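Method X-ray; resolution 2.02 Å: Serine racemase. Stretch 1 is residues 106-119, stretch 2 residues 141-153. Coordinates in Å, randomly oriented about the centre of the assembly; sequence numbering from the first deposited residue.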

# COMPACT_ATOMS: atom_id res chain seq x y z
N ASP A 106 26.06 -12.12 3.74
CA ASP A 106 27.25 -12.68 3.08
C ASP A 106 28.56 -12.39 3.85
O ASP A 106 28.56 -11.70 4.87
CB ASP A 106 27.33 -12.28 1.60
CG ASP A 106 27.84 -10.86 1.39
OD1 ASP A 106 28.06 -10.12 2.36
OD2 ASP A 106 28.01 -10.48 0.21
N TYR A 107 29.67 -12.94 3.37
CA TYR A 107 30.94 -12.81 4.08
C TYR A 107 31.41 -11.35 4.29
O TYR A 107 31.62 -10.91 5.42
CB TYR A 107 32.03 -13.65 3.41
CG TYR A 107 33.30 -13.73 4.22
CD1 TYR A 107 33.30 -14.29 5.49
CD2 TYR A 107 34.50 -13.24 3.72
CE1 TYR A 107 34.45 -14.35 6.24
CE2 TYR A 107 35.65 -13.30 4.46
CZ TYR A 107 35.62 -13.85 5.72
OH TYR A 107 36.78 -13.92 6.47
N ARG A 108 31.58 -10.62 3.19
CA ARG A 108 31.92 -9.20 3.24
C ARG A 108 31.06 -8.41 4.24
O ARG A 108 31.56 -7.57 5.00
CB ARG A 108 31.78 -8.60 1.83
CG ARG A 108 31.90 -7.08 1.76
CD ARG A 108 31.88 -6.62 0.30
NE ARG A 108 32.89 -7.35 -0.47
CZ ARG A 108 34.14 -6.93 -0.65
NH1 ARG A 108 34.53 -5.78 -0.14
NH2 ARG A 108 34.99 -7.67 -1.36
N TYR A 109 29.76 -8.69 4.24
CA TYR A 109 28.86 -8.03 5.18
C TYR A 109 29.25 -8.40 6.61
O TYR A 109 29.37 -7.53 7.48
CB TYR A 109 27.41 -8.43 4.91
CG TYR A 109 26.44 -7.86 5.91
CD1 TYR A 109 26.02 -6.53 5.83
CD2 TYR A 109 25.94 -8.64 6.94
CE1 TYR A 109 25.13 -6.00 6.76
CE2 TYR A 109 25.06 -8.12 7.87
CZ TYR A 109 24.65 -6.81 7.77
OH TYR A 109 23.77 -6.31 8.71
N SER A 110 29.46 -9.69 6.83
CA SER A 110 29.79 -10.22 8.14
C SER A 110 31.04 -9.55 8.72
O SER A 110 31.09 -9.22 9.90
CB SER A 110 30.00 -11.72 8.06
OG SER A 110 28.78 -12.38 7.77
N LEU A 111 32.04 -9.35 7.87
CA LEU A 111 33.29 -8.73 8.30
C LEU A 111 33.07 -7.29 8.70
O LEU A 111 33.53 -6.85 9.76
CB LEU A 111 34.33 -8.81 7.18
CG LEU A 111 34.89 -10.20 6.87
CD1 LEU A 111 35.98 -10.08 5.82
CD2 LEU A 111 35.45 -10.87 8.12
N LEU A 112 32.35 -6.56 7.85
CA LEU A 112 32.07 -5.15 8.05
C LEU A 112 31.24 -4.87 9.30
O LEU A 112 31.48 -3.88 10.01
CB LEU A 112 31.35 -4.59 6.82
CG LEU A 112 31.15 -3.08 6.73
CD1 LEU A 112 32.46 -2.35 6.91
CD2 LEU A 112 30.53 -2.72 5.39
N LEU A 113 30.27 -5.74 9.58
CA LEU A 113 29.48 -5.61 10.79
C LEU A 113 30.33 -5.87 12.04
O LEU A 113 30.17 -5.20 13.07
CB LEU A 113 28.29 -6.58 10.76
CG LEU A 113 27.27 -6.43 11.90
CD1 LEU A 113 26.54 -5.10 11.78
CD2 LEU A 113 26.30 -7.59 11.91
N ASN A 114 31.23 -6.85 11.93
CA ASN A 114 32.14 -7.21 13.02
C ASN A 114 33.06 -6.04 13.37
O ASN A 114 33.35 -5.79 14.54
CB ASN A 114 32.97 -8.43 12.63
CG ASN A 114 33.87 -8.92 13.76
OD1 ASN A 114 33.43 -9.06 14.91
ND2 ASN A 114 35.13 -9.19 13.44
N LYS A 115 33.51 -5.33 12.34
CA LYS A 115 34.47 -4.24 12.52
C LYS A 115 33.88 -3.04 13.24
O LYS A 115 34.61 -2.18 13.71
CB LYS A 115 35.05 -3.81 11.17
CG LYS A 115 35.92 -4.89 10.55
CD LYS A 115 36.42 -4.48 9.18
CE LYS A 115 37.43 -5.50 8.66
NZ LYS A 115 38.64 -5.56 9.54
N GLN A 116 32.55 -2.99 13.34
CA GLN A 116 31.91 -1.89 14.05
C GLN A 116 32.20 -1.96 15.56
O GLN A 116 32.06 -0.96 16.27
CB GLN A 116 30.41 -1.87 13.77
CG GLN A 116 30.08 -1.86 12.29
CD GLN A 116 30.81 -0.77 11.53
OE1 GLN A 116 30.70 0.41 11.86
NE2 GLN A 116 31.57 -1.16 10.51
N GLY A 117 32.62 -3.13 16.03
CA GLY A 117 33.06 -3.30 17.40
C GLY A 117 31.98 -3.59 18.42
O GLY A 117 32.26 -3.69 19.62
N TYR A 118 30.74 -3.74 17.96
CA TYR A 118 29.62 -4.04 18.86
C TYR A 118 29.30 -5.53 18.94
O TYR A 118 29.28 -6.22 17.92
CB TYR A 118 28.38 -3.24 18.46
CG TYR A 118 28.55 -1.76 18.67
CD1 TYR A 118 28.50 -1.22 19.95
CD2 TYR A 118 28.77 -0.90 17.61
CE1 TYR A 118 28.66 0.14 20.16
CE2 TYR A 118 28.93 0.47 17.81
CZ TYR A 118 28.88 0.97 19.09
OH TYR A 118 29.03 2.32 19.30
N ASP A 119 29.06 -6.01 20.15
CA ASP A 119 28.66 -7.40 20.35
C ASP A 119 27.22 -7.63 19.88
O ASP A 119 26.28 -7.06 20.41
CB ASP A 119 28.82 -7.79 21.82
CG ASP A 119 30.28 -7.94 22.23
OD1 ASP A 119 31.13 -8.21 21.34
OD2 ASP A 119 30.59 -7.79 23.43
N ASP A 141 34.69 -22.07 3.28
CA ASP A 141 35.64 -21.50 4.21
C ASP A 141 35.15 -20.15 4.75
O ASP A 141 35.34 -19.84 5.93
CB ASP A 141 37.04 -21.41 3.59
CG ASP A 141 37.75 -22.78 3.56
OD1 ASP A 141 38.08 -23.31 4.64
OD2 ASP A 141 37.95 -23.32 2.45
N LYS A 142 34.52 -19.36 3.89
CA LYS A 142 33.96 -18.09 4.33
C LYS A 142 32.89 -18.29 5.42
O LYS A 142 32.83 -17.54 6.39
CB LYS A 142 33.41 -17.30 3.14
CG LYS A 142 34.47 -17.03 2.07
CD LYS A 142 33.90 -16.25 0.90
CE LYS A 142 34.94 -16.05 -0.21
NZ LYS A 142 34.33 -15.39 -1.40
N ILE A 143 32.08 -19.34 5.26
CA ILE A 143 31.06 -19.67 6.25
C ILE A 143 31.70 -19.99 7.61
O ILE A 143 31.29 -19.46 8.65
CB ILE A 143 30.19 -20.86 5.79
CG1 ILE A 143 29.39 -20.46 4.55
CG2 ILE A 143 29.24 -21.31 6.91
CD1 ILE A 143 28.82 -21.64 3.77
N LEU A 144 32.70 -20.86 7.59
CA LEU A 144 33.38 -21.26 8.81
C LEU A 144 34.08 -20.05 9.45
O LEU A 144 34.08 -19.90 10.67
CB LEU A 144 34.37 -22.39 8.52
CG LEU A 144 35.21 -22.86 9.71
CD1 LEU A 144 34.32 -23.34 10.85
CD2 LEU A 144 36.18 -23.95 9.27
N ALA A 145 34.65 -19.19 8.62
CA ALA A 145 35.31 -17.98 9.09
C ALA A 145 34.33 -17.06 9.82
O ALA A 145 34.69 -16.39 10.79
CB ALA A 145 35.98 -17.25 7.94
N ALA A 146 33.07 -17.05 9.36
CA ALA A 146 32.06 -16.20 9.97
C ALA A 146 31.78 -16.66 11.40
O ALA A 146 31.26 -15.91 12.22
CB ALA A 146 30.79 -16.21 9.15
N PHE A 147 32.12 -17.92 11.68
CA PHE A 147 31.96 -18.46 13.03
C PHE A 147 33.12 -18.11 13.96
O PHE A 147 33.14 -18.51 15.12
CB PHE A 147 31.80 -19.98 12.97
CG PHE A 147 30.41 -20.44 12.69
CD1 PHE A 147 29.50 -20.59 13.72
CD2 PHE A 147 30.01 -20.73 11.39
CE1 PHE A 147 28.21 -21.01 13.47
CE2 PHE A 147 28.72 -21.15 11.13
CZ PHE A 147 27.81 -21.29 12.18
N SER A 148 34.09 -17.36 13.43
CA SER A 148 35.24 -16.94 14.22
C SER A 148 35.39 -15.43 14.26
O SER A 148 36.50 -14.92 14.43
CB SER A 148 36.52 -17.59 13.68
OG SER A 148 36.40 -19.00 13.66
N LEU A 149 34.29 -14.70 14.11
CA LEU A 149 34.33 -13.25 14.25
C LEU A 149 34.13 -12.83 15.71
O LEU A 149 33.20 -13.28 16.38
CB LEU A 149 33.30 -12.60 13.35
CG LEU A 149 33.62 -12.83 11.87
CD1 LEU A 149 32.46 -12.47 10.98
CD2 LEU A 149 34.85 -12.00 11.51
N LYS A 150 35.01 -11.95 16.18
CA LYS A 150 35.11 -11.56 17.58
C LYS A 150 33.83 -10.97 18.19
O LYS A 150 33.51 -11.24 19.36
CB LYS A 150 36.28 -10.57 17.74
CG LYS A 150 36.33 -9.79 19.03
CD LYS A 150 37.50 -8.82 18.97
CE LYS A 150 37.62 -7.97 20.23
NZ LYS A 150 38.76 -7.01 20.12
N HIS A 151 33.10 -10.18 17.42
CA HIS A 151 31.94 -9.49 17.98
C HIS A 151 30.61 -10.07 17.53
O HIS A 151 29.55 -9.63 17.99
CB HIS A 151 32.00 -8.00 17.64
CG HIS A 151 33.15 -7.29 18.29
ND1 HIS A 151 33.16 -6.97 19.63
CD2 HIS A 151 34.32 -6.83 17.79
CE1 HIS A 151 34.29 -6.35 19.93
NE2 HIS A 151 35.01 -6.25 18.82
N ILE A 152 30.66 -11.05 16.63
CA ILE A 152 29.45 -11.69 16.12
C ILE A 152 29.27 -13.06 16.75
O ILE A 152 30.11 -13.94 16.55
CB ILE A 152 29.51 -11.88 14.60
CG1 ILE A 152 29.89 -10.58 13.89
CG2 ILE A 152 28.19 -12.44 14.07
CD1 ILE A 152 29.13 -9.37 14.35
N LYS A 153 28.19 -13.25 17.51
CA LYS A 153 27.89 -14.57 18.06
C LYS A 153 26.86 -15.28 17.19
O LYS A 153 25.68 -14.92 17.18
CB LYS A 153 27.38 -14.46 19.49
CG LYS A 153 27.18 -15.81 20.17
CD LYS A 153 28.53 -16.49 20.43
CE LYS A 153 28.41 -18.01 20.44
NZ LYS A 153 28.05 -18.55 19.10
O HOH W 1 37.79 -11.04 14.58

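Two direct hydrogen bonds join the stretches, and both converge on His151. Its backbone N donates to Asn114 OD1 (2.8 Å, N-H...O angle 153°). Asn114, with chi1 at t, starts out sideways, but its amide end reaches the loop that follows helix 141-146. His151 ND1 donates to Asp119 OD1 (2.9 Å, 160°); the acceptor lies at the ring edge, near its plane, where an imidazole N-H can point straight at a carboxylate. A water adds two weak hydrogen bonds, accepting from Asn114 ND2 at 3.4 Å and from Lys150 N at 3.3 Å. Asp119 CA makes a CA-H...O contact with His151 O (3.4 Å, 148°).

Two rings also pack by a face, in CH-pi contacts. Gly117 CA sits 3.9 Å from the His151 ring centroid, 15° off the normal. Gly117 has phi/psi of 86/3, and a CB there would jam against the carbonyl O of Gln116, so glycine suits this turn. With 111 Å² covered, His151 has the largest contact area of any residue here. The helices run nearly parallel, at 21° with axes 10.1 Å apart, and Tyr107 (chi1 t) bridges this gap: Lys142 CB lies over its ring face, 4.1 Å from the centroid and 27° off the normal, while the end of the Lys142 side chain leads away from stretch 1.

The remaining side chains pack largely through apolar atoms. Tyr107 CE1 meets Ala145 CB at 3.7 Å; Ala145 offers only its CB, which points toward stretch 1. Leu149 points toward stretch 1, its CD2 3.6 Å from Leu111 CD2 and its CD1 3.9 Å from Ser110 CB. Buried Ile152 and Leu113 meet through Ile152 CD1 and Leu113 CD2, at 4.1 Å. Ser110 OG donates a hydrogen bond to Asp106 O (3.0 Å), so its hydroxyl is satisfied within stretch 1. Altogether 667 Å² is buried, both sides summed.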